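Local coordinates for protein monoacylglycerol lipase (Palaeococcus ferrophilus, PDB 6QE2) that catalyses the hydrolysis of monoacylglycerols to a free fatty acid and glycerol, probably as a serine hydrolase of the alpha/beta-hydrolase clan, at residues Gly27-Leu32 and Glu234-Pro239; Gly42-Asp47 and Asp71-Glu76. All blocks are in the same frame, centred on the assembly; numbering follows the deposited sequence.

Contact 1: residues Gly27-Leu32 and Glu234-Pro239; sequences GRYGKL and EIFEDP
Arg28 and Glu234 meet end-on through a two-pronged salt bridge. Arg28 NH1 donates to Glu234 OE2 at 2.8 Å, with an almost straight N-H...O angle of 171°, and meets that oxygen from above the carboxylate plane. Arg28 NH2 reaches Glu234 OE1 at 2.9 Å, on its syn side but somewhat out of plane. The carboxylate sits at the guanidinium edge, with the two planes turned 40° apart. Glu24 shares Arg28 NH1, and a glycerol, probably from the crystallisation liquor, is hydrogen-bonded to Glu234 OE2.

The tight side of the contact is aromatic. Tyr29 turns its ring edge into the face of Phe236 in a T-shaped stack, with planes at 87° and Tyr29 CE2 3.4 Å from Phe236 CZ. His86 and Phe245 also pack edge-to-face with Phe236, and Glu24 holds the Tyr29 hydroxyl.

The loose side lies toward Glu237. Its OE2 is 3.9 Å from Arg28 NH2, a long ion pair, and its OE1 is held by Arg158. A water donates to Arg28 O and, weakly, to Glu237 OE2.

Glu234 follows His233, the likely histidine of a Ser87-His233-Asp203 triad. The contact thus joins the loop after strand 223-228 to the start of helix 30-38, beside the probable active site of an alpha/beta-hydrolase fold.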
loop_
_atom_site.group_PDB
_atom_site.type_symbol
_atom_site.label_atom_id
_atom_site.label_comp_id
_atom_site.label_asym_id
_atom_site.label_seq_id
_atom_site.Cartn_x
_atom_site.Cartn_y
_atom_site.Cartn_z
ATOM N N GLY A 27 -9.749 -7.494 -3.130
ATOM C CA GLY A 27 -10.112 -8.468 -4.144
ATOM C C GLY A 27 -9.318 -8.362 -5.431
ATOM O O GLY A 27 -9.352 -9.301 -6.235
ATOM N N ARG A 28 -8.582 -7.270 -5.635
ATOM C CA ARG A 28 -7.774 -7.141 -6.837
ATOM C C ARG A 28 -6.477 -7.934 -6.761
ATOM O O ARG A 28 -5.740 -7.979 -7.749
ATOM C CB ARG A 28 -7.445 -5.669 -7.100
ATOM C CG ARG A 28 -8.657 -4.782 -7.285
ATOM C CD ARG A 28 -8.214 -3.382 -7.694
ATOM N NE ARG A 28 -7.636 -3.362 -9.037
ATOM C CZ ARG A 28 -6.627 -2.576 -9.405
ATOM N NH1 ARG A 28 -6.060 -1.768 -8.522
ATOM N NH2 ARG A 28 -6.172 -2.607 -10.650
ATOM N N TYR A 29 -6.185 -8.566 -5.624
ATOM C CA TYR A 29 -4.894 -9.200 -5.386
ATOM C C TYR A 29 -4.982 -10.723 -5.422
ATOM O O TYR A 29 -4.155 -11.410 -4.817
ATOM C CB TYR A 29 -4.319 -8.724 -4.055
ATOM C CG TYR A 29 -3.954 -7.264 -4.102
ATOM C CD1 TYR A 29 -4.897 -6.282 -3.825
ATOM C CD2 TYR A 29 -2.676 -6.869 -4.458
ATOM C CE1 TYR A 29 -4.561 -4.935 -3.891
ATOM C CE2 TYR A 29 -2.334 -5.532 -4.521
ATOM C CZ TYR A 29 -3.280 -4.572 -4.234
ATOM O OH TYR A 29 -2.924 -3.237 -4.305
ATOM N N GLY A 30 -5.972 -11.257 -6.140
ATOM C CA GLY A 30 -6.169 -12.700 -6.169
ATOM C C GLY A 30 -4.953 -13.461 -6.661
ATOM O O GLY A 30 -4.646 -14.549 -6.164
ATOM N N LYS A 31 -4.264 -12.922 -7.669
ATOM C CA LYS A 31 -3.095 -13.606 -8.213
ATOM C C LYS A 31 -1.979 -13.706 -7.180
ATOM O O LYS A 31 -1.401 -14.780 -6.973
ATOM C CB LYS A 31 -2.609 -12.887 -9.474
ATOM C CG LYS A 31 -1.416 -13.543 -10.160
ATOM C CD LYS A 31 -1.799 -14.894 -10.745
ATOM C CE LYS A 31 -0.705 -15.440 -11.651
ATOM N NZ LYS A 31 -1.175 -16.634 -12.407
ATOM N N LEU A 32 -1.666 -12.594 -6.504
ATOM C CA LEU A 32 -0.594 -12.616 -5.511
ATOM C C LEU A 32 -0.956 -13.499 -4.324
ATOM O O LEU A 32 -0.098 -14.215 -3.794
ATOM C CB LEU A 32 -0.272 -11.194 -5.043
ATOM C CG LEU A 32 0.750 -11.068 -3.909
ATOM C CD1 LEU A 32 2.131 -11.582 -4.319
ATOM C CD2 LEU A 32 0.839 -9.614 -3.447
ATOM N N GLU A 234 0.944 0.616 -11.256
ATOM C CA GLU A 234 0.611 -0.772 -10.942
ATOM C C GLU A 234 1.480 -1.677 -11.804
ATOM O O GLU A 234 1.307 -1.737 -13.026
ATOM C CB GLU A 234 -0.870 -1.047 -11.170
ATOM C CG GLU A 234 -1.752 -0.348 -10.165
ATOM C CD GLU A 234 -3.217 -0.676 -10.326
ATOM O OE1 GLU A 234 -3.558 -1.495 -11.205
ATOM O OE2 GLU A 234 -4.031 -0.106 -9.572
ATOM N N ILE A 235 2.429 -2.364 -11.166
ATOM C CA ILE A 235 3.270 -3.322 -11.876
ATOM C C ILE A 235 2.606 -4.690 -11.968
ATOM O O ILE A 235 3.031 -5.513 -12.797
ATOM C CB ILE A 235 4.651 -3.415 -11.196
ATOM C CG1 ILE A 235 5.176 -2.014 -10.875
ATOM C CG2 ILE A 235 5.669 -4.116 -12.092
ATOM C CD1 ILE A 235 6.362 -1.998 -9.936
ATOM N N PHE A 236 1.548 -4.933 -11.179
ATOM C CA PHE A 236 0.959 -6.267 -11.019
ATOM C C PHE A 236 0.547 -6.889 -12.344
ATOM O O PHE A 236 0.696 -8.103 -12.538
ATOM C CB PHE A 236 -0.266 -6.206 -10.103
ATOM C CG PHE A 236 0.026 -5.707 -8.725
ATOM C CD1 PHE A 236 -0.003 -4.352 -8.444
ATOM C CD2 PHE A 236 0.307 -6.596 -7.700
ATOM C CE1 PHE A 236 0.260 -3.889 -7.169
ATOM C CE2 PHE A 236 0.574 -6.141 -6.424
ATOM C CZ PHE A 236 0.552 -4.783 -6.158
ATOM N N GLU A 237 -0.065 -6.080 -13.199
ATOM C CA GLU A 237 -0.552 -6.539 -14.491
ATOM C C GLU A 237 0.237 -6.013 -15.687
ATOM O O GLU A 237 -0.226 -6.106 -16.818
ATOM C CB GLU A 237 -2.040 -6.219 -14.635
ATOM C CG GLU A 237 -2.847 -6.552 -13.390
ATOM C CD GLU A 237 -4.335 -6.349 -13.579
ATOM O OE1 GLU A 237 -4.962 -7.162 -14.287
ATOM O OE2 GLU A 237 -4.880 -5.384 -13.010
ATOM N N ASP A 238 1.415 -5.453 -15.438
ATOM C CA ASP A 238 2.228 -4.919 -16.523
ATOM C C ASP A 238 2.567 -6.066 -17.458
ATOM O O ASP A 238 2.947 -7.143 -17.007
ATOM C CB ASP A 238 3.513 -4.312 -15.968
ATOM C CG ASP A 238 4.271 -3.504 -16.999
ATOM O OD1 ASP A 238 5.247 -4.028 -17.567
ATOM O OD2 ASP A 238 3.888 -2.344 -17.239
ATOM N N PRO A 239 2.488 -5.789 -18.789
ATOM C CA PRO A 239 2.783 -6.811 -19.806
ATOM C C PRO A 239 4.198 -7.305 -19.734
ATOM O O PRO A 239 4.431 -8.516 -19.807
ATOM C CB PRO A 239 2.509 -6.064 -21.126
ATOM C CG PRO A 239 1.560 -4.897 -20.728
ATOM C CD PRO A 239 2.137 -4.481 -19.412
HETATM O O HOH W 1 -4.474 -6.482 -10.038
#

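Contact 2: residues Gly42-Asp47 and Asp71-Glu76; sequences GVYAFD and DSIIEE
Strand 42-46 and segment 71-76 of helix 63-77 run roughly antiparallel, with 143° between the N-to-C directions of these short segments. The segment axes come within 10.7 Å of each other, and the closest alpha carbons, Tyr44 CA and Ile73 CA, are 8.0 Å apart. Tyr44 and Phe46 both point toward the helix, while Ala45 between them points away.

Ile73 meets both rings with its two branches. Its CG2 sits over one face of the Tyr44 ring, 3.6 Å from the centroid and only 10° off the ring normal, a clear CH-pi contact. The other branch runs along the ring and ends on both aromatics. Ile73 CD1 is 3.5 Å from Tyr44 CE1 and 3.6 Å from Phe46 CD1. With CG2 anti to the backbone N and CG1 beside it, the two branches can reach different parts of this surface.

This is helix-on-sheet packing of the alpha/beta-hydrolase fold. Helix 63-77 lies against strand 42-46 of the central mixed sheet. Val43 points to the other side of the sheet, where it meets helix 30-38. Strand 5-8 is the antiparallel neighbour of strand 42-46 and forms one edge of the sheet.

The polar part of the contact lies at the far end of the tyrosine. Tyr44 OH donates to Glu76 OE1 at 2.7 Å, on the syn side, somewhat out of the carboxylate plane. The carboxylate lies at the ring edge and stands nearly upright to the ring, with 82° between the planes. An extended Glu76 chain, with CG anti to the backbone N, spans the distance to the hydroxyl. Arg5 of strand 5-8 makes a second hydrogen bond to the tyrosine oxygen, and Lys7 makes a long, weak ion pair with Glu76 OE2.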
loop_
_atom_site.group_PDB
_atom_site.type_symbol
_atom_site.label_atom_id
_atom_site.label_comp_id
_atom_site.label_asym_id
_atom_site.label_seq_id
_atom_site.Cartn_x
_atom_site.Cartn_y
_atom_site.Cartn_z
ATOM N N GLY A 42 0.144 -18.012 4.737
ATOM C CA GLY A 42 -1.211 -17.552 4.901
ATOM C C GLY A 42 -1.241 -16.071 4.573
ATOM O O GLY A 42 -0.255 -15.371 4.758
ATOM N N VAL A 43 -2.366 -15.609 4.036
ATOM C CA VAL A 43 -2.550 -14.196 3.720
ATOM C C VAL A 43 -3.775 -13.708 4.471
ATOM O O VAL A 43 -4.839 -14.334 4.402
ATOM C CB VAL A 43 -2.702 -13.948 2.208
ATOM C CG1 VAL A 43 -2.944 -12.454 1.939
ATOM C CG2 VAL A 43 -1.465 -14.438 1.458
ATOM N N TYR A 44 -3.618 -12.608 5.204
ATOM C CA TYR A 44 -4.718 -11.961 5.907
ATOM C C TYR A 44 -5.057 -10.709 5.116
ATOM O O TYR A 44 -4.238 -9.787 5.025
ATOM C CB TYR A 44 -4.341 -11.631 7.351
ATOM C CG TYR A 44 -5.517 -11.293 8.248
ATOM C CD1 TYR A 44 -6.319 -10.187 7.992
ATOM C CD2 TYR A 44 -5.821 -12.077 9.347
ATOM C CE1 TYR A 44 -7.392 -9.876 8.806
ATOM C CE2 TYR A 44 -6.892 -11.773 10.167
ATOM C CZ TYR A 44 -7.670 -10.666 9.891
ATOM O OH TYR A 44 -8.734 -10.350 10.703
ATOM N N ALA A 45 -6.248 -10.687 4.532
ATOM C CA ALA A 45 -6.692 -9.559 3.729
ATOM C C ALA A 45 -7.804 -8.818 4.452
ATOM O O ALA A 45 -8.581 -9.407 5.207
ATOM C CB ALA A 45 -7.185 -10.023 2.355
ATOM N N PHE A 46 -7.877 -7.515 4.211
ATOM C CA PHE A 46 -8.993 -6.732 4.712
ATOM C C PHE A 46 -9.224 -5.590 3.739
ATOM O O PHE A 46 -8.330 -5.207 2.985
ATOM C CB PHE A 46 -8.740 -6.183 6.129
ATOM C CG PHE A 46 -7.670 -5.112 6.190
ATOM C CD1 PHE A 46 -6.328 -5.450 6.299
ATOM C CD2 PHE A 46 -8.010 -3.769 6.118
ATOM C CE1 PHE A 46 -5.348 -4.466 6.347
ATOM C CE2 PHE A 46 -7.033 -2.779 6.157
ATOM C CZ PHE A 46 -5.700 -3.132 6.270
ATOM N N ASP A 47 -10.435 -5.052 3.759
ATOM C CA ASP A 47 -10.744 -3.837 3.021
ATOM C C ASP A 47 -10.797 -2.679 4.004
ATOM O O ASP A 47 -11.425 -2.783 5.062
ATOM C CB ASP A 47 -12.062 -3.979 2.254
ATOM C CG ASP A 47 -11.936 -4.894 1.040
ATOM O OD1 ASP A 47 -10.807 -5.341 0.744
ATOM O OD2 ASP A 47 -12.957 -5.163 0.371
ATOM N N ASP A 71 -2.803 -3.475 13.896
ATOM C CA ASP A 71 -2.568 -3.826 15.290
ATOM C C ASP A 71 -3.505 -4.962 15.684
ATOM O O ASP A 71 -3.086 -5.948 16.249
ATOM C CB ASP A 71 -2.873 -2.646 16.209
ATOM C CG ASP A 71 -1.771 -1.623 16.251
ATOM O OD1 ASP A 71 -0.627 -1.929 15.899
ATOM O OD2 ASP A 71 -2.065 -0.494 16.664
ATOM N N SER A 72 -4.786 -4.784 15.394
ATOM C CA SER A 72 -5.806 -5.773 15.689
ATOM C C SER A 72 -5.546 -7.103 14.994
ATOM O O SER A 72 -5.768 -8.147 15.574
ATOM C CB SER A 72 -7.194 -5.241 15.322
ATOM O OG SER A 72 -7.491 -5.423 13.959
ATOM N N ILE A 73 -5.081 -7.061 13.752
ATOM C CA ILE A 73 -4.800 -8.298 13.034
ATOM C C ILE A 73 -3.634 -9.035 13.678
ATOM O O ILE A 73 -3.663 -10.263 13.819
ATOM C CB ILE A 73 -4.532 -7.994 11.548
ATOM C CG1 ILE A 73 -5.804 -7.469 10.873
ATOM C CG2 ILE A 73 -4.005 -9.235 10.831
ATOM C CD1 ILE A 73 -5.564 -6.918 9.472
ATOM N N ILE A 74 -2.582 -8.307 14.067
ATOM C CA ILE A 74 -1.441 -8.952 14.711
ATOM C C ILE A 74 -1.849 -9.538 16.064
ATOM O O ILE A 74 -1.395 -10.624 16.444
ATOM C CB ILE A 74 -0.266 -7.963 14.829
ATOM C CG1 ILE A 74 0.274 -7.629 13.436
ATOM C CG2 ILE A 74 0.854 -8.530 15.690
ATOM C CD1 ILE A 74 1.366 -6.586 13.440
ATOM N N GLU A 75 -2.726 -8.849 16.797
ATOM C CA GLU A 75 -3.233 -9.413 18.051
ATOM C C GLU A 75 -4.018 -10.696 17.805
ATOM O O GLU A 75 -3.890 -11.669 18.559
ATOM C CB GLU A 75 -4.136 -8.404 18.766
ATOM C CG GLU A 75 -4.613 -8.903 20.140
ATOM C CD GLU A 75 -5.452 -7.894 20.906
ATOM O OE1 GLU A 75 -4.974 -6.780 21.206
ATOM O OE2 GLU A 75 -6.605 -8.247 21.240
ATOM N N GLU A 76 -4.844 -10.714 16.753
ATOM C CA GLU A 76 -5.624 -11.903 16.425
ATOM C C GLU A 76 -4.729 -13.071 16.033
ATOM O O GLU A 76 -4.976 -14.217 16.431
ATOM C CB GLU A 76 -6.594 -11.585 15.288
ATOM C CG GLU A 76 -7.374 -12.790 14.775
ATOM C CD GLU A 76 -8.188 -12.463 13.540
ATOM O OE1 GLU A 76 -8.314 -11.262 13.214
ATOM O OE2 GLU A 76 -8.704 -13.403 12.897
#

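Overall arrangement
Helix 30-38 and strand 42-46 are consecutive in the chain, so contacts 1 and 2 share one local run of the fold. Their centres are about 20 Å apart; their nearest atoms come to about 5 Å without touching. Contact 1 lies at the probable catalytic site: the Glu234 side chain touches residues of the likely triad and is about 9 Å from a bound lauryl dimethylamine-N-oxide. Contact 2 is structural packing near one edge of the sheet; the Phe46 side chain is about 14 Å from the bound lauryl dimethylamine-N-oxide. Contact 1 joins chain regions 202 residues apart, contact 2 regions only 24 apart.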